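Side-chain contacts in RNA methyltransferase, TrmH family (Porphyromonas gingivalis, PDB 2I6D), which probably binds RNA and methylates it, being a knotted methyltransferase of the SpoU/TrmH family: residues L106-V111 and G115-I120; R122-F127 and A155-T160; L203-E208 and A247-E252. All blocks are in the same frame, centred on the assembly; numbering follows the deposited sequence. Where two conformers were deposited one is given.

Contact 1: residues L106-V111 and G115-I120. With ACY (acetic acid), chain B.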
ATOM      1  N   LEU A 106      10.192   2.677  -1.831  1.00 30.97           N
ATOM      2  CA  LEU A 106      10.013   2.799  -0.396  1.00 30.78           C
ATOM      3  C   LEU A 106      10.018   1.447   0.261  1.00 30.81           C
ATOM      4  O   LEU A 106       9.483   0.464  -0.301  1.00 32.06           O
ATOM      5  CB  LEU A 106       8.696   3.516  -0.057  1.00 29.98           C
ATOM      6  CG  LEU A 106       8.502   4.849  -0.740  1.00 30.72           C
ATOM      7  CD1 LEU A 106       7.167   5.418  -0.218  1.00 34.69           C
ATOM      8  CD2 LEU A 106       9.704   5.780  -0.452  1.00 31.97           C
ATOM      9  N   LEU A 107      10.666   1.377   1.424  0.50 30.56           N
ATOM     10  CA  LEU A 107      10.532   0.216   2.271  0.50 30.48           C
ATOM     11  C   LEU A 107       9.984   0.677   3.617  0.50 30.61           C
ATOM     12  O   LEU A 107      10.559   1.546   4.265  0.50 30.39           O
ATOM     13  CB  LEU A 107      11.872  -0.513   2.449  0.50 30.51           C
ATOM     14  CG  LEU A 107      11.864  -1.864   3.198  0.50 31.60           C
ATOM     15  CD1 LEU A 107      11.708  -1.707   4.692  0.50 32.60           C
ATOM     16  CD2 LEU A 107      10.822  -2.802   2.706  0.50 34.78           C
ATOM     17  N   LEU A 108       8.873   0.087   4.021  1.00 30.25           N
ATOM     18  CA  LEU A 108       8.254   0.403   5.305  1.00 31.86           C
ATOM     19  C   LEU A 108       8.659  -0.681   6.282  1.00 31.65           C
ATOM     20  O   LEU A 108       8.204  -1.823   6.174  1.00 32.18           O
ATOM     21  CB  LEU A 108       6.733   0.441   5.170  1.00 32.26           C
ATOM     22  CG  LEU A 108       6.190   1.363   4.073  1.00 33.83           C
ATOM     23  CD1 LEU A 108       4.698   1.531   4.319  1.00 36.30           C
ATOM     24  CD2 LEU A 108       6.923   2.733   4.066  1.00 34.10           C
ATOM     25  N   ASP A 109       9.520  -0.328   7.237  1.00 31.99           N
ATOM     26  CA  ASP A 109      10.033  -1.305   8.239  1.00 32.39           C
ATOM     27  C   ASP A 109       9.196  -1.211   9.517  1.00 32.70           C
ATOM     28  O   ASP A 109       9.448  -0.323  10.338  1.00 32.96           O
ATOM     29  CB  ASP A 109      11.502  -0.976   8.594  1.00 32.29           C
ATOM     30  CG  ASP A 109      12.093  -1.906   9.654  1.00 33.71           C
ATOM     31  OD1 ASP A 109      11.637  -3.064   9.772  1.00 34.29           O
ATOM     32  OD2 ASP A 109      13.057  -1.498  10.362  1.00 33.70           O
ATOM     33  N   GLY A 110       8.222  -2.103   9.694  1.00 32.24           N
ATOM     34  CA  GLY A 110       7.424  -2.131  10.930  1.00 31.55           C
ATOM     35  C   GLY A 110       6.494  -0.936  11.085  1.00 30.52           C
ATOM     36  O   GLY A 110       6.248  -0.465  12.200  1.00 30.39           O
ATOM     37  N   VAL A 111       5.946  -0.462   9.965  1.00 30.52           N
ATOM     38  CA  VAL A 111       4.975   0.633   9.971  1.00 30.23           C
ATOM     39  C   VAL A 111       3.608  -0.044  10.126  1.00 30.70           C
ATOM     40  O   VAL A 111       2.973  -0.472   9.143  1.00 29.62           O
ATOM     41  CB  VAL A 111       5.061   1.489   8.700  1.00 30.19           C
ATOM     42  CG1 VAL A 111       3.964   2.582   8.705  1.00 30.01           C
ATOM     43  CG2 VAL A 111       6.426   2.157   8.617  1.00 30.18           C
ATOM     44  N   GLY A 115      -3.649   3.503   9.016  1.00 32.75           N
ATOM     45  CA  GLY A 115      -3.778   4.898   8.586  1.00 32.83           C
ATOM     46  C   GLY A 115      -2.513   5.421   7.941  1.00 33.23           C
ATOM     47  O   GLY A 115      -2.564   5.991   6.840  1.00 32.86           O
ATOM     48  N   ASN A 116      -1.378   5.244   8.627  1.00 32.71           N
ATOM     49  CA  ASN A 116      -0.085   5.680   8.118  1.00 32.79           C
ATOM     50  C   ASN A 116       0.245   5.003   6.785  1.00 33.35           C
ATOM     51  O   ASN A 116       0.718   5.673   5.855  1.00 32.35           O
ATOM     52  CB  ASN A 116       1.041   5.430   9.139  1.00 32.27           C
ATOM     53  CG  ASN A 116       0.958   6.368  10.336  1.00 34.47           C
ATOM     54  OD1 ASN A 116       0.366   7.441  10.251  1.00 34.22           O
ATOM     55  ND2 ASN A 116       1.522   5.952  11.472  1.00 34.75           N
ATOM     56  N   VAL A 117      -0.032   3.695   6.675  1.00 32.51           N
ATOM     57  CA  VAL A 117       0.327   2.976   5.449  1.00 31.99           C
ATOM     58  C   VAL A 117      -0.496   3.498   4.271  1.00 32.01           C
ATOM     59  O   VAL A 117       0.050   3.749   3.194  1.00 31.15           O
ATOM     60  CB  VAL A 117       0.231   1.424   5.591  1.00 32.82           C
ATOM     61  CG1 VAL A 117       0.384   0.733   4.222  1.00 32.08           C
ATOM     62  CG2 VAL A 117       1.312   0.887   6.578  1.00 31.13           C
ATOM     63  N   GLY A 118      -1.797   3.700   4.492  1.00 31.66           N
ATOM     64  CA  GLY A 118      -2.674   4.279   3.472  1.00 31.20           C
ATOM     65  C   GLY A 118      -2.201   5.647   3.018  1.00 32.11           C
ATOM     66  O   GLY A 118      -2.209   5.955   1.817  1.00 31.41           O
ATOM     67  N   THR A 119      -1.869   6.498   3.982  1.00 31.11           N
ATOM     68  CA  THR A 119      -1.375   7.831   3.655  1.00 31.37           C
ATOM     69  C   THR A 119      -0.098   7.737   2.817  1.00 30.93           C
ATOM     70  O   THR A 119       0.078   8.506   1.863  1.00 30.61           O
ATOM     71  CB  THR A 119      -1.157   8.669   4.921  1.00 30.46           C
ATOM     72  OG1 THR A 119      -2.409   8.767   5.622  1.00 32.67           O
ATOM     73  CG2 THR A 119      -0.661  10.076   4.574  1.00 30.45           C
ATOM     74  N   ILE A 120       0.803   6.846   3.211  1.00 31.37           N
ATOM     75  CA  ILE A 120       2.063   6.633   2.486  1.00 31.67           C
ATOM     76  C   ILE A 120       1.790   6.162   1.063  1.00 32.02           C
ATOM     77  O   ILE A 120       2.422   6.659   0.127  1.00 32.41           O
ATOM     78  CB  ILE A 120       3.029   5.689   3.240  1.00 31.68           C
ATOM     79  CG1 ILE A 120       3.634   6.466   4.407  1.00 31.95           C
ATOM     80  CG2 ILE A 120       4.160   5.179   2.305  1.00 31.08           C
ATOM     81  CD1 ILE A 120       4.174   5.538   5.544  1.00 32.59           C
TER
HETATM   82  C   ACY B 301       3.627   3.428  12.724  1.00 38.64           C
HETATM   83  O   ACY B 301       2.813   3.217  11.850  1.00 36.60           O
HETATM   84  OXT ACY B 301       4.076   4.582  13.073  1.00 41.03           O
HETATM   85  CH3 ACY B 301       4.092   2.169  13.375  1.00 38.75           C
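Val-111 and Asn-116 share a bound acetic acid molecule, probably picked up from the crystallisation liquor, at the edge of an otherwise greasy contact. Asn-116 ND2 donates an almost straight hydrogen bond to O of the acetic acid (3.0 Å, 171°), and Val-111 CG1 lies 3.4 Å from that same oxygen; Asn-116 OD1 is taken by Asn-241 and the acetic acid by the backbone N of Asp-113 as well. Behind it the side chains that meet are apolar. Val-111 swings CG1 anti to its backbone N (chi1 177°), which carries that methyl to Val-117 CG2 at 3.8 Å. The same CG2 also leans on the carbonyl, 3.3 Å from Val-111 O. Further down the helix, Leu-108 and Ile-120 meet tip to tip, Leu-108 CD2 being 4.1 Å from Ile-120 CG2, and Leu-106 CD1 touches the same methyl. The axes of the two short segments are antiparallel (176°) and approach to 11.3 Å, so the helix lies back along the strand that feeds it. This is the first half of a beta-alpha-beta crossover (strand 104-109, helix 114-127, strand 131-134) in the parallel sheet of the SpoU methylase domain.

Contact 2: residues R122-F127 and A155-T160; sequences RTADWF and ARVQPT
Arg-156 wraps its side chain around one carboxylate oxygen of Asp-125 before closing on the other. CB already sits 3.7 Å from Asp-125 OD1. CD passes the same oxygen at 3.8 Å, and the bend at chi3 then turns the end of the chain back so that NE faces the acid. NE gives its hydrogen to Asp-125 OD1 at 2.9 Å, in the guanidinium plane and on the syn lone pair of that oxygen. Beyond CZ, NH2 reaches Asp-125 OD2 at 3.0 Å, again on the syn side though 20° out of the carboxylate plane. Both bonds have N-H...O angles of 174°, and the two flat groups are only 18° from coplanar: a side-on, two-pronged salt bridge. The remaining nitrogen, NH1, turns to a second acid, forming a salt bridge with Glu-38 OE2.

Under this polar grip Val-157 plugs against the helix. Its CG2 lies 3.7 Å from Asp-125 N and 3.8 Å from Asp-125 CB, with Ala-124 CB a little further off; Val-132 of the neighbouring strand 131-134 touches both Ala-124 and Val-157.

With both bonds in the guanidinium plane, the group can hardly rotate without giving up part of the bridge. With a second carboxylate at NH1, two acids balance the positive charge of Arg-156. Arg-156 thus bridges Asp-125 of helix 114-127 and Glu-38 of helix 33-39, linking the methylase domain to the region matched to the MRM3-like substrate-binding family.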
ATOM      1  N   ARG A 122      -0.843   6.809  -0.752  1.00 30.33           N
ATOM      2  CA  ARG A 122      -1.345   7.968  -1.499  1.00 30.35           C
ATOM      3  C   ARG A 122      -0.222   8.932  -1.865  1.00 30.90           C
ATOM      4  O   ARG A 122      -0.205   9.494  -2.978  1.00 29.63           O
ATOM      5  CB  ARG A 122      -2.437   8.699  -0.715  1.00 29.62           C
ATOM      6  CG  ARG A 122      -3.660   7.824  -0.484  1.00 30.44           C
ATOM      7  CD  ARG A 122      -4.753   8.519   0.326  1.00 32.52           C
ATOM      8  NE  ARG A 122      -4.930   9.880  -0.146  1.00 39.44           N
ATOM      9  CZ  ARG A 122      -5.783  10.766   0.359  1.00 43.10           C
ATOM     10  NH1 ARG A 122      -6.594  10.443   1.366  1.00 45.15           N
ATOM     11  NH2 ARG A 122      -5.823  11.984  -0.158  1.00 43.72           N
ATOM     12  N   THR A 123       0.705   9.141  -0.937  1.00 30.81           N
ATOM     13  CA  THR A 123       1.882   9.974  -1.207  1.00 32.93           C
ATOM     14  C   THR A 123       2.753   9.375  -2.314  1.00 33.57           C
ATOM     15  O   THR A 123       3.161  10.079  -3.227  1.00 33.83           O
ATOM     16  CB  THR A 123       2.733  10.151   0.068  1.00 32.98           C
ATOM     17  OG1 THR A 123       2.050  11.046   0.948  1.00 32.21           O
ATOM     18  CG2 THR A 123       4.141  10.729  -0.271  1.00 36.02           C
ATOM     19  N   ALA A 124       3.018   8.071  -2.227  1.00 33.76           N
ATOM     20  CA  ALA A 124       3.775   7.350  -3.255  1.00 34.91           C
ATOM     21  C   ALA A 124       3.098   7.524  -4.630  1.00 34.66           C
ATOM     22  O   ALA A 124       3.750   7.827  -5.623  1.00 35.25           O
ATOM     23  CB  ALA A 124       3.874   5.852  -2.876  1.00 35.64           C
ATOM     24  N   ASP A 125       1.781   7.383  -4.680  1.00 33.58           N
ATOM     25  CA  ASP A 125       1.064   7.568  -5.925  1.00 32.92           C
ATOM     26  C   ASP A 125       1.188   9.001  -6.429  1.00 31.99           C
ATOM     27  O   ASP A 125       1.455   9.205  -7.624  1.00 32.86           O
ATOM     28  CB  ASP A 125      -0.413   7.152  -5.790  1.00 32.72           C
ATOM     29  CG  ASP A 125      -1.131   7.099  -7.120  1.00 35.17           C
ATOM     30  OD1 ASP A 125      -0.515   6.805  -8.169  1.00 39.42           O
ATOM     31  OD2 ASP A 125      -2.336   7.349  -7.125  1.00 32.74           O
ATOM     32  N   TRP A 126       0.974   9.976  -5.546  1.00 30.09           N
ATOM     33  CA  TRP A 126       1.056  11.399  -5.913  1.00 31.24           C
ATOM     34  C   TRP A 126       2.395  11.721  -6.615  1.00 31.03           C
ATOM     35  O   TRP A 126       2.427  12.436  -7.621  1.00 31.10           O
ATOM     36  CB  TRP A 126       0.904  12.291  -4.658  1.00 31.32           C
ATOM     37  CG  TRP A 126       0.720  13.756  -4.995  1.00 32.67           C
ATOM     38  CD1 TRP A 126       1.693  14.710  -5.188  1.00 32.77           C
ATOM     39  CD2 TRP A 126      -0.527  14.405  -5.205  1.00 32.96           C
ATOM     40  NE1 TRP A 126       1.112  15.920  -5.498  1.00 32.21           N
ATOM     41  CE2 TRP A 126      -0.251  15.759  -5.516  1.00 33.62           C
ATOM     42  CE3 TRP A 126      -1.862  13.973  -5.150  1.00 32.23           C
ATOM     43  CZ2 TRP A 126      -1.263  16.685  -5.763  1.00 34.36           C
ATOM     44  CZ3 TRP A 126      -2.866  14.889  -5.415  1.00 33.00           C
ATOM     45  CH2 TRP A 126      -2.558  16.234  -5.713  1.00 35.02           C
ATOM     46  N   PHE A 127       3.497  11.225  -6.043  1.00 30.48           N
ATOM     47  CA  PHE A 127       4.845  11.560  -6.545  1.00 30.63           C
ATOM     48  C   PHE A 127       5.394  10.573  -7.586  1.00 31.04           C
ATOM     49  O   PHE A 127       6.498  10.761  -8.138  1.00 33.21           O
ATOM     50  CB  PHE A 127       5.794  11.708  -5.373  1.00 30.15           C
ATOM     51  CG  PHE A 127       5.526  12.967  -4.572  1.00 31.04           C
ATOM     52  CD1 PHE A 127       5.809  14.226  -5.120  1.00 30.14           C
ATOM     53  CD2 PHE A 127       4.919  12.888  -3.321  1.00 31.44           C
ATOM     54  CE1 PHE A 127       5.531  15.408  -4.414  1.00 30.90           C
ATOM     55  CE2 PHE A 127       4.673  14.068  -2.585  1.00 30.97           C
ATOM     56  CZ  PHE A 127       4.962  15.312  -3.145  1.00 32.20           C
ATOM     57  N   ALA A 155      -3.796   0.988  -7.993  1.00 31.04           N
ATOM     58  CA  ALA A 155      -3.800   0.908  -9.447  1.00 31.51           C
ATOM     59  C   ALA A 155      -2.409   1.115 -10.039  1.00 32.47           C
ATOM     60  O   ALA A 155      -2.106   0.587 -11.114  1.00 32.94           O
ATOM     61  CB  ALA A 155      -4.804   1.909 -10.045  1.00 31.41           C
ATOM     62  N   ARG A 156      -1.563   1.898  -9.366  1.00 32.02           N
ATOM     63  CA  ARG A 156      -0.313   2.287  -9.953  1.00 33.07           C
ATOM     64  C   ARG A 156       0.887   2.010  -9.071  1.00 33.86           C
ATOM     65  O   ARG A 156       2.006   2.060  -9.556  1.00 35.78           O
ATOM     66  CB  ARG A 156      -0.324   3.759 -10.306  1.00 33.36           C
ATOM     67  CG  ARG A 156      -1.059   4.088 -11.589  1.00 34.34           C
ATOM     68  CD  ARG A 156      -1.307   5.594 -11.646  1.00 36.14           C
ATOM     69  NE  ARG A 156      -2.084   6.001 -10.483  1.00 34.59           N
ATOM     70  CZ  ARG A 156      -3.407   5.957 -10.428  1.00 35.58           C
ATOM     71  NH1 ARG A 156      -4.103   5.535 -11.484  1.00 34.74           N
ATOM     72  NH2 ARG A 156      -4.034   6.332  -9.317  1.00 36.12           N
ATOM     73  N   VAL A 157       0.658   1.758  -7.786  1.00 34.17           N
ATOM     74  CA  VAL A 157       1.757   1.503  -6.838  1.00 34.94           C
ATOM     75  C   VAL A 157       1.710   0.008  -6.509  1.00 35.32           C
ATOM     76  O   VAL A 157       0.712  -0.501  -5.948  1.00 35.86           O
ATOM     77  CB  VAL A 157       1.648   2.373  -5.552  1.00 34.37           C
ATOM     78  CG1 VAL A 157       2.807   2.057  -4.595  1.00 35.50           C
ATOM     79  CG2 VAL A 157       1.602   3.879  -5.902  1.00 32.47           C
ATOM     80  N   GLN A 158       2.759  -0.708  -6.915  1.00 36.04           N
ATOM     81  CA  GLN A 158       2.842  -2.139  -6.632  1.00 37.05           C
ATOM     82  C   GLN A 158       3.394  -2.399  -5.223  1.00 36.04           C
ATOM     83  O   GLN A 158       4.529  -2.007  -4.918  1.00 36.15           O
ATOM     84  CB  GLN A 158       3.712  -2.898  -7.645  1.00 37.35           C
ATOM     85  CG  GLN A 158       3.738  -4.423  -7.317  1.00 39.06           C
ATOM     86  CD  GLN A 158       4.790  -5.228  -8.079  1.00 40.16           C
ATOM     87  OE1 GLN A 158       6.006  -5.060  -7.882  1.00 45.16           O
ATOM     88  NE2 GLN A 158       4.324  -6.149  -8.915  1.00 44.80           N
ATOM     89  N   PRO A 159       2.598  -3.050  -4.359  1.00 34.64           N
ATOM     90  CA  PRO A 159       3.088  -3.266  -3.006  1.00 33.30           C
ATOM     91  C   PRO A 159       3.681  -4.663  -2.832  1.00 33.29           C
ATOM     92  O   PRO A 159       3.125  -5.624  -3.366  1.00 33.46           O
ATOM     93  CB  PRO A 159       1.842  -3.058  -2.168  1.00 34.33           C
ATOM     94  CG  PRO A 159       0.694  -3.606  -3.065  1.00 34.75           C
ATOM     95  CD  PRO A 159       1.188  -3.461  -4.528  1.00 35.35           C
ATOM     96  N   THR A 160       4.780  -4.787  -2.090  1.00 31.51           N
ATOM     97  CA  THR A 160       5.472  -6.065  -2.010  1.00 31.20           C
ATOM     98  C   THR A 160       5.764  -6.419  -0.568  1.00 30.68           C
ATOM     99  O   THR A 160       6.664  -5.866   0.020  1.00 29.72           O
ATOM    100  CB  THR A 160       6.795  -6.076  -2.840  1.00 31.78           C
ATOM    101  OG1 THR A 160       6.499  -5.794  -4.217  1.00 33.28           O
ATOM    102  CG2 THR A 160       7.464  -7.464  -2.773  1.00 31.23           C
TER

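Contact 3: residues L203-E208 and A247-E252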
ATOM      1  N   LEU A 203      14.509   3.642  -0.098  1.00 28.12           N
ATOM      2  CA  LEU A 203      14.378   4.549   1.032  1.00 29.06           C
ATOM      3  C   LEU A 203      13.595   3.836   2.119  1.00 29.46           C
ATOM      4  O   LEU A 203      12.417   3.478   1.950  1.00 30.32           O
ATOM      5  CB  LEU A 203      13.639   5.850   0.621  1.00 28.65           C
ATOM      6  CG  LEU A 203      13.209   6.797   1.753  1.00 28.67           C
ATOM      7  CD1 LEU A 203      14.444   7.213   2.581  1.00 27.36           C
ATOM      8  CD2 LEU A 203      12.539   8.055   1.139  1.00 29.42           C
ATOM      9  N   VAL A 204      14.258   3.648   3.239  1.00 28.41           N
ATOM     10  CA  VAL A 204      13.686   2.886   4.341  1.00 28.60           C
ATOM     11  C   VAL A 204      13.045   3.833   5.348  1.00 29.39           C
ATOM     12  O   VAL A 204      13.688   4.799   5.813  1.00 29.21           O
ATOM     13  CB  VAL A 204      14.762   2.032   5.078  1.00 28.50           C
ATOM     14  CG1 VAL A 204      14.112   1.217   6.239  1.00 27.84           C
ATOM     15  CG2 VAL A 204      15.531   1.051   4.065  1.00 27.15           C
ATOM     16  N   LEU A 205      11.805   3.527   5.720  1.00 29.60           N
ATOM     17  CA  LEU A 205      11.059   4.316   6.706  1.00 31.03           C
ATOM     18  C   LEU A 205      10.611   3.390   7.841  1.00 31.89           C
ATOM     19  O   LEU A 205      10.028   2.335   7.578  1.00 31.93           O
ATOM     20  CB  LEU A 205       9.845   4.953   6.036  1.00 31.81           C
ATOM     21  CG  LEU A 205      10.379   5.935   4.960  1.00 34.40           C
ATOM     22  CD1 LEU A 205       9.554   5.924   3.708  1.00 34.95           C
ATOM     23  CD2 LEU A 205      10.492   7.325   5.592  1.00 35.92           C
ATOM     24  N   GLY A 206      10.882   3.768   9.089  1.00 32.83           N
ATOM     25  CA  GLY A 206      10.405   2.981  10.243  1.00 33.92           C
ATOM     26  C   GLY A 206       9.254   3.658  10.975  1.00 35.36           C
ATOM     27  O   GLY A 206       8.927   4.794  10.690  1.00 35.38           O
ATOM     28  N   SER A 207       8.663   3.001  11.970  1.00 38.08           N
ATOM     29  CA  SER A 207       7.636   3.697  12.752  1.00 39.78           C
ATOM     30  C   SER A 207       8.261   4.791  13.594  1.00 40.71           C
ATOM     31  O   SER A 207       9.379   4.634  14.058  1.00 40.81           O
ATOM     32  CB  SER A 207       6.904   2.757  13.666  1.00 39.37           C
ATOM     33  OG  SER A 207       7.760   2.362  14.717  1.00 43.47           O
ATOM     34  N   GLU A 208       7.525   5.888  13.789  1.00 41.30           N
ATOM     35  CA  GLU A 208       7.906   6.950  14.725  1.00 42.01           C
ATOM     36  C   GLU A 208       8.078   6.420  16.162  1.00 41.61           C
ATOM     37  O   GLU A 208       8.913   6.934  16.910  1.00 42.75           O
ATOM     38  CB  GLU A 208       6.897   8.101  14.653  1.00 41.84           C
ATOM     39  CG  GLU A 208       6.744   8.915  15.906  1.00 43.00           C
ATOM     40  CD  GLU A 208       5.607   9.918  15.819  1.00 43.75           C
ATOM     41  OE1 GLU A 208       4.576   9.641  15.150  1.00 45.06           O
ATOM     42  OE2 GLU A 208       5.752  10.989  16.438  1.00 46.27           O
ATOM     43  N   ALA A 247       6.347  12.040   3.059  1.00 30.52           N
ATOM     44  CA  ALA A 247       5.903  13.098   2.146  1.00 29.81           C
ATOM     45  C   ALA A 247       7.024  14.125   1.934  1.00 30.56           C
ATOM     46  O   ALA A 247       7.281  14.553   0.810  1.00 30.59           O
ATOM     47  CB  ALA A 247       4.650  13.796   2.705  1.00 30.07           C
ATOM     48  N   ILE A 248       7.679  14.517   3.020  1.00 30.04           N
ATOM     49  CA  ILE A 248       8.776  15.469   2.940  1.00 30.75           C
ATOM     50  C   ILE A 248       9.894  14.892   2.064  1.00 30.42           C
ATOM     51  O   ILE A 248      10.385  15.577   1.123  1.00 29.98           O
ATOM     52  CB  ILE A 248       9.290  15.871   4.339  1.00 31.00           C
ATOM     53  CG1 ILE A 248       8.233  16.761   5.017  1.00 29.77           C
ATOM     54  CG2 ILE A 248      10.595  16.685   4.219  1.00 30.44           C
ATOM     55  CD1 ILE A 248       8.361  16.780   6.549  1.00 30.10           C
ATOM     56  N   LEU A 249      10.263  13.645   2.337  1.00 30.45           N
ATOM     57  CA  LEU A 249      11.363  12.984   1.592  1.00 30.38           C
ATOM     58  C   LEU A 249      11.028  12.829   0.103  1.00 29.72           C
ATOM     59  O   LEU A 249      11.840  13.219  -0.752  1.00 29.64           O
ATOM     60  CB  LEU A 249      11.749  11.632   2.216  1.00 30.02           C
ATOM     61  CG  LEU A 249      12.529  11.779   3.531  1.00 32.16           C
ATOM     62  CD1 LEU A 249      12.253  10.604   4.516  1.00 34.43           C
ATOM     63  CD2 LEU A 249      14.012  11.919   3.250  1.00 32.85           C
ATOM     64  N   CYS A 250       9.860  12.256  -0.207  1.00 30.00           N
ATOM     65  CA  CYS A 250       9.414  12.148  -1.608  1.00 31.09           C
ATOM     66  C   CYS A 250       9.339  13.463  -2.347  1.00 31.03           C
ATOM     67  O   CYS A 250       9.770  13.539  -3.530  1.00 31.43           O
ATOM     68  CB  CYS A 250       8.060  11.445  -1.698  1.00 31.56           C
ATOM     69  SG  CYS A 250       8.174   9.732  -1.235  1.00 36.92           S
ATOM     70  N   SER A 251       8.785  14.496  -1.698  0.50 30.50           N
ATOM     71  CA  SER A 251       8.693  15.833  -2.311  0.50 30.79           C
ATOM     72  C   SER A 251      10.072  16.305  -2.724  0.50 30.74           C
ATOM     73  O   SER A 251      10.291  16.693  -3.867  0.50 29.66           O
ATOM     74  CB  SER A 251       8.023  16.867  -1.380  0.50 30.99           C
ATOM     75  OG  SER A 251       8.280  18.210  -1.809  0.50 30.55           O
ATOM     76  N   GLU A 252      11.012  16.240  -1.789  1.00 30.31           N
ATOM     77  CA  GLU A 252      12.359  16.720  -2.037  1.00 31.38           C
ATOM     78  C   GLU A 252      13.059  15.912  -3.150  1.00 30.88           C
ATOM     79  O   GLU A 252      13.753  16.479  -4.002  1.00 30.88           O
ATOM     80  CB  GLU A 252      13.128  16.651  -0.713  1.00 32.52           C
ATOM     81  CG  GLU A 252      14.502  17.168  -0.677  1.00 35.69           C
ATOM     82  CD  GLU A 252      14.684  18.631  -1.137  1.00 33.44           C
ATOM     83  OE1 GLU A 252      13.734  19.453  -1.270  1.00 35.46           O
ATOM     84  OE2 GLU A 252      15.846  18.941  -1.375  1.00 35.97           O
TER
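Leu-203 lays its CD2 methyl against the root of Leu-249, 3.8 Å from Leu-249 CB, with the two side chains running at a slant to one another. The reach comes from chi1: CG stands anti to the backbone N (170°), lifting the isobutyl group off the strand and up to the helix. The backbones themselves stay well apart, with Leu-203 CA and Leu-249 CA separated by 9.0 Å. Two residues along the strand, on the same face of the sheet, Leu-205 takes up the other end of the leucine. Here the two side chains lie alongside, pointing opposite ways, and Leu-205 CD2 comes to 3.9 Å from Leu-249 CD1.

One helix residue therefore does nearly all the work. Leu-249 is held at its base by Leu-203 and near its tip by Leu-205, so the sheet supports it along its length rather than at a single point. All three leucines are buried, and the attraction is dispersion and the exclusion of water; with only 131 Å² buried in total, this is a small contact within a larger hydrophobic layer.

That layer is completed by the surrounding elements. Leu-249 also rests on Ala-182 of strand 179-182 and on Leu-189, while Leu-203 touches Trp-253 one helical turn further along and Leu-205 touches Thr-246 and Val-242 earlier in the helix. Strand 201-206 runs parallel between strands 104-109 and 179-182 in the middle of the parallel sheet, and the C-terminal helix 242-255 lies over it, beside helix 114-127, whose Ile-120 leans on the same Thr-246.

In the fold
From the N-terminal side, contact 1 comes first and closes the shortest loop, the turn between strand 104-109 and helix 114-127. Contact 2 picks up the same helix further on and brings back the chain after strand 131-134, setting 155-160 beside that strand at the sheet edge. Contact 3 opens much later and ties strand 201-206 to the last helix. The three follow one another in series, neither nested nor crossing. In space they interlock: strands 104-109 and 201-206 are neighbours, paired through Leu-107 and Leu-205, and Thr-123 and Phe-127, on the helix segment of contact 2, pack on Ala-247, Cys-250 and Ser-251. Two helices are thus bound to one parallel sheet and to each other.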